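Local coordinates for mandelate racemase/muconate lactonizing enzyme family protein (Roseovarius nubinhibens ISM, PDB 3U4F) that binds magnesium and probably acts as a hydro-lyase or racemase of the enolase superfamily, at residues 313-323 and 361-371. Residues are numbered along the deposited sequence; the frame is centred on the assembly and turned at random.
Sequences LVTLFTMHLLR and ARVTEAPGWGV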
ATOM      1  N   LEU A 313     -16.050   7.758 -13.684  1.00  7.01           N
ATOM      2  CA  LEU A 313     -16.854   8.544 -12.702  1.00  6.86           C
ATOM      3  C   LEU A 313     -16.037   9.382 -11.703  1.00  7.40           C
ATOM      4  O   LEU A 313     -16.595  10.223 -10.994  1.00  7.30           O
ATOM      5  CB  LEU A 313     -17.862   7.659 -11.947  1.00  5.99           C
ATOM      6  CG  LEU A 313     -18.985   7.069 -12.815  1.00  7.36           C
ATOM      7  CD1 LEU A 313     -19.830   6.182 -11.958  1.00  7.31           C
ATOM      8  CD2 LEU A 313     -19.817   8.219 -13.374  1.00  7.96           C
ATOM      9  N   VAL A 314     -14.723   9.169 -11.653  1.00  6.87           N
ATOM     10  CA  VAL A 314     -13.894   9.919 -10.721  1.00  6.35           C
ATOM     11  C   VAL A 314     -14.069  11.428 -10.899  1.00  6.17           C
ATOM     12  O   VAL A 314     -14.139  12.154  -9.917  1.00  6.09           O
ATOM     13  CB  VAL A 314     -12.391   9.482 -10.790  1.00  6.04           C
ATOM     14  CG1 VAL A 314     -11.759   9.918 -12.127  1.00  7.77           C
ATOM     15  CG2 VAL A 314     -11.621  10.019  -9.588  1.00  6.26           C
ATOM     16  N   THR A 315     -14.222  11.873 -12.138  1.00  5.96           N
ATOM     17  CA  THR A 315     -14.434  13.307 -12.389  1.00  6.27           C
ATOM     18  C   THR A 315     -15.771  13.797 -11.807  1.00  6.43           C
ATOM     19  O   THR A 315     -15.817  14.835 -11.091  1.00  5.60           O
ATOM     20  CB  THR A 315     -14.196  13.643 -13.857  1.00  6.78           C
ATOM     21  OG1 THR A 315     -12.840  13.304 -14.168  1.00  6.11           O
ATOM     22  CG2 THR A 315     -14.386  15.124 -14.126  1.00  6.62           C
ATOM     23  N   LEU A 316     -16.836  13.048 -12.071  1.00  5.30           N
ATOM     24  CA  LEU A 316     -18.155  13.369 -11.523  1.00  6.42           C
ATOM     25  C   LEU A 316     -18.185  13.369 -10.002  1.00  6.77           C
ATOM     26  O   LEU A 316     -18.764  14.276  -9.377  1.00  6.52           O
ATOM     27  CB  LEU A 316     -19.227  12.404 -12.070  1.00  5.66           C
ATOM     28  CG  LEU A 316     -20.672  12.649 -11.590  1.00  7.89           C
ATOM     29  CD1 LEU A 316     -21.126  14.121 -11.901  1.00  5.86           C
ATOM     30  CD2 LEU A 316     -21.598  11.648 -12.267  1.00  8.91           C
ATOM     31  N   PHE A 317     -17.550  12.366  -9.391  1.00  5.88           N
ATOM     32  CA  PHE A 317     -17.503  12.295  -7.935  1.00  5.65           C
ATOM     33  C   PHE A 317     -16.837  13.545  -7.369  1.00  6.27           C
ATOM     34  O   PHE A 317     -17.276  14.084  -6.341  1.00  7.17           O
ATOM     35  CB  PHE A 317     -16.719  11.069  -7.448  1.00  6.29           C
ATOM     36  CG  PHE A 317     -17.317   9.717  -7.834  1.00  6.89           C
ATOM     37  CD1 PHE A 317     -18.661   9.560  -8.143  1.00  7.66           C
ATOM     38  CD2 PHE A 317     -16.498   8.588  -7.870  1.00  7.67           C
ATOM     39  CE1 PHE A 317     -19.199   8.272  -8.511  1.00  7.15           C
ATOM     40  CE2 PHE A 317     -17.021   7.301  -8.204  1.00  5.52           C
ATOM     41  CZ  PHE A 317     -18.365   7.142  -8.498  1.00  8.28           C
ATOM     42  N   THR A 318     -15.778  13.990  -8.040  1.00  5.99           N
ATOM     43  CA  THR A 318     -15.043  15.185  -7.617  1.00  5.76           C
ATOM     44  C   THR A 318     -15.908  16.457  -7.787  1.00  6.59           C
ATOM     45  O   THR A 318     -15.895  17.349  -6.921  1.00  5.80           O
ATOM     46  CB  THR A 318     -13.764  15.326  -8.440  1.00  5.49           C
ATOM     47  OG1 THR A 318     -12.972  14.119  -8.305  1.00  5.26           O
ATOM     48  CG2 THR A 318     -12.960  16.520  -7.957  1.00  6.44           C
HETATM   49  N   MSE A 319     -16.669  16.518  -8.881  1.00  6.47           N
HETATM   50  CA  MSE A 319     -17.628  17.621  -9.082  1.00  7.03           C
HETATM   51  C   MSE A 319     -18.597  17.721  -7.926  1.00  7.35           C
HETATM   52  O   MSE A 319     -18.780  18.800  -7.367  1.00  7.68           O
HETATM   53  CB  MSE A 319     -18.375  17.434 -10.403  1.00  7.24           C
HETATM   54  CG  MSE A 319     -17.524  17.684 -11.621  1.00  8.51           C
HETATM   55 SE   MSE A 319     -18.275  16.894 -13.242  1.00 20.56          SE
HETATM   56  CE  MSE A 319     -20.110  17.684 -13.247  1.00  9.51           C
ATOM     57  N   HIS A 320     -19.235  16.612  -7.540  1.00  6.95           N
ATOM     58  CA  HIS A 320     -20.110  16.633  -6.345  1.00  7.37           C
ATOM     59  C   HIS A 320     -19.372  17.058  -5.069  1.00  7.44           C
ATOM     60  O   HIS A 320     -19.892  17.825  -4.279  1.00  7.64           O
ATOM     61  CB  HIS A 320     -20.756  15.269  -6.094  1.00  7.18           C
ATOM     62  CG  HIS A 320     -21.913  14.950  -6.996  1.00  7.02           C
ATOM     63  ND1 HIS A 320     -21.757  14.581  -8.310  1.00 11.44           N
ATOM     64  CD2 HIS A 320     -23.240  14.884  -6.741  1.00  4.55           C
ATOM     65  CE1 HIS A 320     -22.942  14.312  -8.840  1.00  6.10           C
ATOM     66  NE2 HIS A 320     -23.858  14.472  -7.899  1.00 10.10           N
ATOM     67  N   LEU A 321     -18.171  16.537  -4.836  1.00  7.60           N
ATOM     68  CA  LEU A 321     -17.396  16.952  -3.661  1.00  8.61           C
ATOM     69  C   LEU A 321     -17.066  18.474  -3.640  1.00  8.08           C
ATOM     70  O   LEU A 321     -17.197  19.150  -2.604  1.00  9.62           O
ATOM     71  CB  LEU A 321     -16.098  16.136  -3.576  1.00  8.70           C
ATOM     72  CG  LEU A 321     -15.288  16.387  -2.297  1.00 12.77           C
ATOM     73  CD1 LEU A 321     -15.711  15.382  -1.259  1.00 16.13           C
ATOM     74  CD2 LEU A 321     -13.786  16.279  -2.551  1.00 15.69           C
ATOM     75  N   LEU A 322     -16.630  19.002  -4.769  1.00  7.37           N
ATOM     76  CA  LEU A 322     -16.317  20.437  -4.895  1.00  7.77           C
ATOM     77  C   LEU A 322     -17.543  21.335  -4.724  1.00  9.44           C
ATOM     78  O   LEU A 322     -17.397  22.509  -4.356  1.00  9.57           O
ATOM     79  CB  LEU A 322     -15.644  20.733  -6.246  1.00  7.82           C
ATOM     80  CG  LEU A 322     -14.199  20.236  -6.421  1.00  7.12           C
ATOM     81  CD1 LEU A 322     -13.685  20.405  -7.864  1.00  8.39           C
ATOM     82  CD2 LEU A 322     -13.235  20.956  -5.419  1.00  9.41           C
ATOM     83  N   ARG A 323     -18.729  20.796  -5.005  1.00  8.94           N
ATOM     84  CA  ARG A 323     -19.983  21.548  -4.772  1.00 10.58           C
ATOM     85  C   ARG A 323     -20.352  21.586  -3.302  1.00 11.78           C
ATOM     86  O   ARG A 323     -21.251  22.340  -2.901  1.00 13.83           O
ATOM     87  CB  ARG A 323     -21.141  20.994  -5.619  1.00  9.58           C
ATOM     88  CG  ARG A 323     -21.055  21.278  -7.110  1.00  9.23           C
ATOM     89  CD  ARG A 323     -21.174  22.806  -7.496  1.00 11.19           C
ATOM     90  NE  ARG A 323     -22.296  23.461  -6.811  1.00 11.24           N
ATOM     91  CZ  ARG A 323     -22.561  24.764  -6.838  1.00 12.81           C
ATOM     92  NH1 ARG A 323     -21.811  25.604  -7.539  1.00 11.98           N
ATOM     93  NH2 ARG A 323     -23.603  25.225  -6.148  1.00 13.84           N
ATOM     94  N   ALA A 361     -18.160  22.919 -15.551  1.00  8.88           N
ATOM     95  CA  ALA A 361     -18.884  21.640 -15.592  1.00  8.74           C
ATOM     96  C   ALA A 361     -20.105  21.872 -14.718  1.00  9.21           C
ATOM     97  O   ALA A 361     -20.157  22.852 -13.992  1.00  9.87           O
ATOM     98  CB  ALA A 361     -18.019  20.516 -14.976  1.00  8.14           C
ATOM     99  N   ARG A 362     -21.073  20.966 -14.746  1.00  8.59           N
ATOM    100  CA  ARG A 362     -22.277  21.186 -13.936  1.00  8.80           C
ATOM    101  C   ARG A 362     -22.822  19.910 -13.319  1.00  9.05           C
ATOM    102  O   ARG A 362     -22.951  18.859 -13.998  1.00  9.45           O
ATOM    103  CB  ARG A 362     -23.357  21.936 -14.741  1.00  9.62           C
ATOM    104  CG  ARG A 362     -24.751  22.014 -14.036  1.00 10.62           C
ATOM    105  CD  ARG A 362     -25.838  22.544 -15.020  1.00 12.58           C
ATOM    106  NE  ARG A 362     -25.510  23.895 -15.509  1.00 13.37           N
ATOM    107  CZ  ARG A 362     -25.707  25.026 -14.828  1.00 14.32           C
ATOM    108  NH1 ARG A 362     -26.224  25.014 -13.596  1.00 15.69           N
ATOM    109  NH2 ARG A 362     -25.392  26.195 -15.387  1.00 13.05           N
ATOM    110  N   VAL A 363     -23.079  19.996 -12.021  1.00  8.47           N
ATOM    111  CA  VAL A 363     -23.784  18.965 -11.298  1.00  9.14           C
ATOM    112  C   VAL A 363     -25.275  19.338 -11.302  1.00 10.01           C
ATOM    113  O   VAL A 363     -25.643  20.427 -10.846  1.00  9.02           O
ATOM    114  CB  VAL A 363     -23.237  18.839  -9.865  1.00  9.13           C
ATOM    115  CG1 VAL A 363     -24.157  17.959  -8.973  1.00  9.56           C
ATOM    116  CG2 VAL A 363     -21.805  18.297  -9.915  1.00 10.93           C
ATOM    117  N   THR A 364     -26.103  18.436 -11.825  1.00 10.18           N
ATOM    118  CA  THR A 364     -27.563  18.622 -11.810  1.00 11.02           C
ATOM    119  C   THR A 364     -28.218  18.137 -10.529  1.00 11.89           C
ATOM    120  O   THR A 364     -27.573  17.571  -9.645  1.00 11.67           O
ATOM    121  CB  THR A 364     -28.246  17.912 -12.998  1.00 11.69           C
ATOM    122  OG1 THR A 364     -28.200  16.505 -12.784  1.00 10.37           O
ATOM    123  CG2 THR A 364     -27.572  18.235 -14.330  1.00 11.66           C
ATOM    124  N   GLU A 365     -29.525  18.377 -10.407  1.00 12.05           N
ATOM    125  CA  GLU A 365     -30.280  17.890  -9.265  1.00 13.84           C
ATOM    126  C   GLU A 365     -30.631  16.359  -9.325  1.00 13.00           C
ATOM    127  O   GLU A 365     -31.346  15.839  -8.454  1.00 12.76           O
ATOM    128  CB  GLU A 365     -31.544  18.769  -9.099  1.00 15.16           C
ATOM    129  CG  GLU A 365     -32.428  18.985 -10.386  1.00 20.03           C
ATOM    130  CD  GLU A 365     -31.666  19.137 -11.739  1.00 24.44           C
ATOM    131  OE1 GLU A 365     -31.240  20.245 -12.170  1.00 17.43           O
ATOM    132  OE2 GLU A 365     -31.519  18.084 -12.394  1.00 32.40           O
ATOM    133  N   ALA A 366     -30.134  15.643 -10.332  1.00 11.96           N
ATOM    134  CA  ALA A 366     -30.444  14.210 -10.452  1.00 11.91           C
ATOM    135  C   ALA A 366     -30.012  13.475  -9.183  1.00 11.61           C
ATOM    136  O   ALA A 366     -28.939  13.763  -8.638  1.00 11.16           O
ATOM    137  CB  ALA A 366     -29.799  13.604 -11.705  1.00 12.36           C
ATOM    138  N   PRO A 367     -30.849  12.539  -8.687  1.00 11.17           N
ATOM    139  CA  PRO A 367     -30.529  11.897  -7.399  1.00 10.32           C
ATOM    140  C   PRO A 367     -29.271  10.981  -7.451  1.00  9.17           C
ATOM    141  O   PRO A 367     -29.000  10.330  -8.466  1.00  8.15           O
ATOM    142  CB  PRO A 367     -31.766  11.060  -7.116  1.00 10.79           C
ATOM    143  CG  PRO A 367     -32.869  11.774  -7.883  1.00 11.41           C
ATOM    144  CD  PRO A 367     -32.206  12.201  -9.152  1.00 11.64           C
ATOM    145  N   GLY A 368     -28.528  10.927  -6.357  1.00  9.57           N
ATOM    146  CA  GLY A 368     -27.294  10.126  -6.320  1.00  8.78           C
ATOM    147  C   GLY A 368     -26.279  10.793  -7.218  1.00  9.43           C
ATOM    148  O   GLY A 368     -26.175  12.027  -7.211  1.00  8.93           O
ATOM    149  N   TRP A 369     -25.522   9.985  -7.971  1.00  8.55           N
ATOM    150  CA  TRP A 369     -24.584  10.507  -8.955  1.00  9.19           C
ATOM    151  C   TRP A 369     -25.283  10.945 -10.244  1.00 10.31           C
ATOM    152  O   TRP A 369     -24.696  11.645 -11.058  1.00 11.67           O
ATOM    153  CB  TRP A 369     -23.505   9.458  -9.298  1.00  9.16           C
ATOM    154  CG  TRP A 369     -22.758   8.954  -8.102  1.00  7.69           C
ATOM    155  CD1 TRP A 369     -22.648   7.653  -7.693  1.00 10.46           C
ATOM    156  CD2 TRP A 369     -22.024   9.733  -7.162  1.00  8.55           C
ATOM    157  NE1 TRP A 369     -21.900   7.573  -6.537  1.00  8.08           N
ATOM    158  CE2 TRP A 369     -21.489   8.834  -6.194  1.00  9.16           C
ATOM    159  CE3 TRP A 369     -21.749  11.103  -7.041  1.00  6.87           C
ATOM    160  CZ2 TRP A 369     -20.706   9.265  -5.112  1.00  8.48           C
ATOM    161  CZ3 TRP A 369     -20.964  11.537  -5.960  1.00  5.83           C
ATOM    162  CH2 TRP A 369     -20.443  10.617  -5.020  1.00  9.32           C
ATOM    163  N   GLY A 370     -26.529  10.524 -10.444  1.00 11.26           N
ATOM    164  CA  GLY A 370     -27.287  10.953 -11.623  1.00 11.14           C
ATOM    165  C   GLY A 370     -26.799  10.333 -12.927  1.00 11.35           C
ATOM    166  O   GLY A 370     -26.985  10.924 -13.994  1.00 11.23           O
ATOM    167  N   VAL A 371     -26.151   9.171 -12.860  1.00  9.73           N
ATOM    168  CA  VAL A 371     -25.642   8.507 -14.066  1.00 10.15           C
ATOM    169  C   VAL A 371     -26.001   7.006 -14.053  1.00  9.99           C
ATOM    170  O   VAL A 371     -26.019   6.359 -13.000  1.00 10.56           O
ATOM    171  CB  VAL A 371     -24.086   8.751 -14.262  1.00 10.73           C
ATOM    172  CG1 VAL A 371     -23.461   7.802 -15.293  1.00 10.41           C
ATOM    173  CG2 VAL A 371     -23.815  10.199 -14.713  1.00 11.46           C
TER
HETATM  174  O   HOH W   1     -26.687  14.855  -9.649  1.00 11.45           O
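The imidazole of His320 fits into a slot between Val363 and Trp369. Onto one face Val363 sets CG1, 3.8 Å from the ring centroid, a CH-pi contact. Over the opposite face stands the six-membered ring of Trp369, edge-on in a T-shaped pair with planes at 88°. The rotation of His320 is fixed from its own helix, since ND1 donates to Leu316 O, 3.2 Å away and in the ring plane, although it comes to that carbonyl from above its plane. At the far end a water that donates to Thr364 O and Ala366 O is weakly hydrogen-bonded to His320 NE2 at 3.3 Å. The indole in turn lies against the helix, wedged between Phe317 and His320: while its edge meets His320, Phe317 CE1 presses on one face, 3.3 Å from Trp369 CE2, with the rings inclined at 47°. Helix 313-322 here packs against the end of strand 360-363 and the chain that follows it, in the TIM-barrel domain of the enolase fold, where that strand pairs antiparallel with strand 132-139. Outside the two segments, the indole NE1 of Trp369 donates to Thr109 O, and the ring also touches Val123 of helix 123-126. Cutting the indole back to an alanine here is likely to open a gap between Phe317 and His320, removing the edge that meets one face of the imidazole and leaving Thr109 O without its indole donor. On the other flank of Val363, CG2 nestles against Met319 CB at 3.6 Å. The selenomethionine chain, bent at chi3 (54°), brings its methyl CE to Ala361 CB, 3.9 Å away. Toward the helix start, Leu316 CD2 fills the hollow between Trp369 O and Val371 CG2, the latter 3.6 Å from it, and Leu313 slides past Val371 beside Phe349.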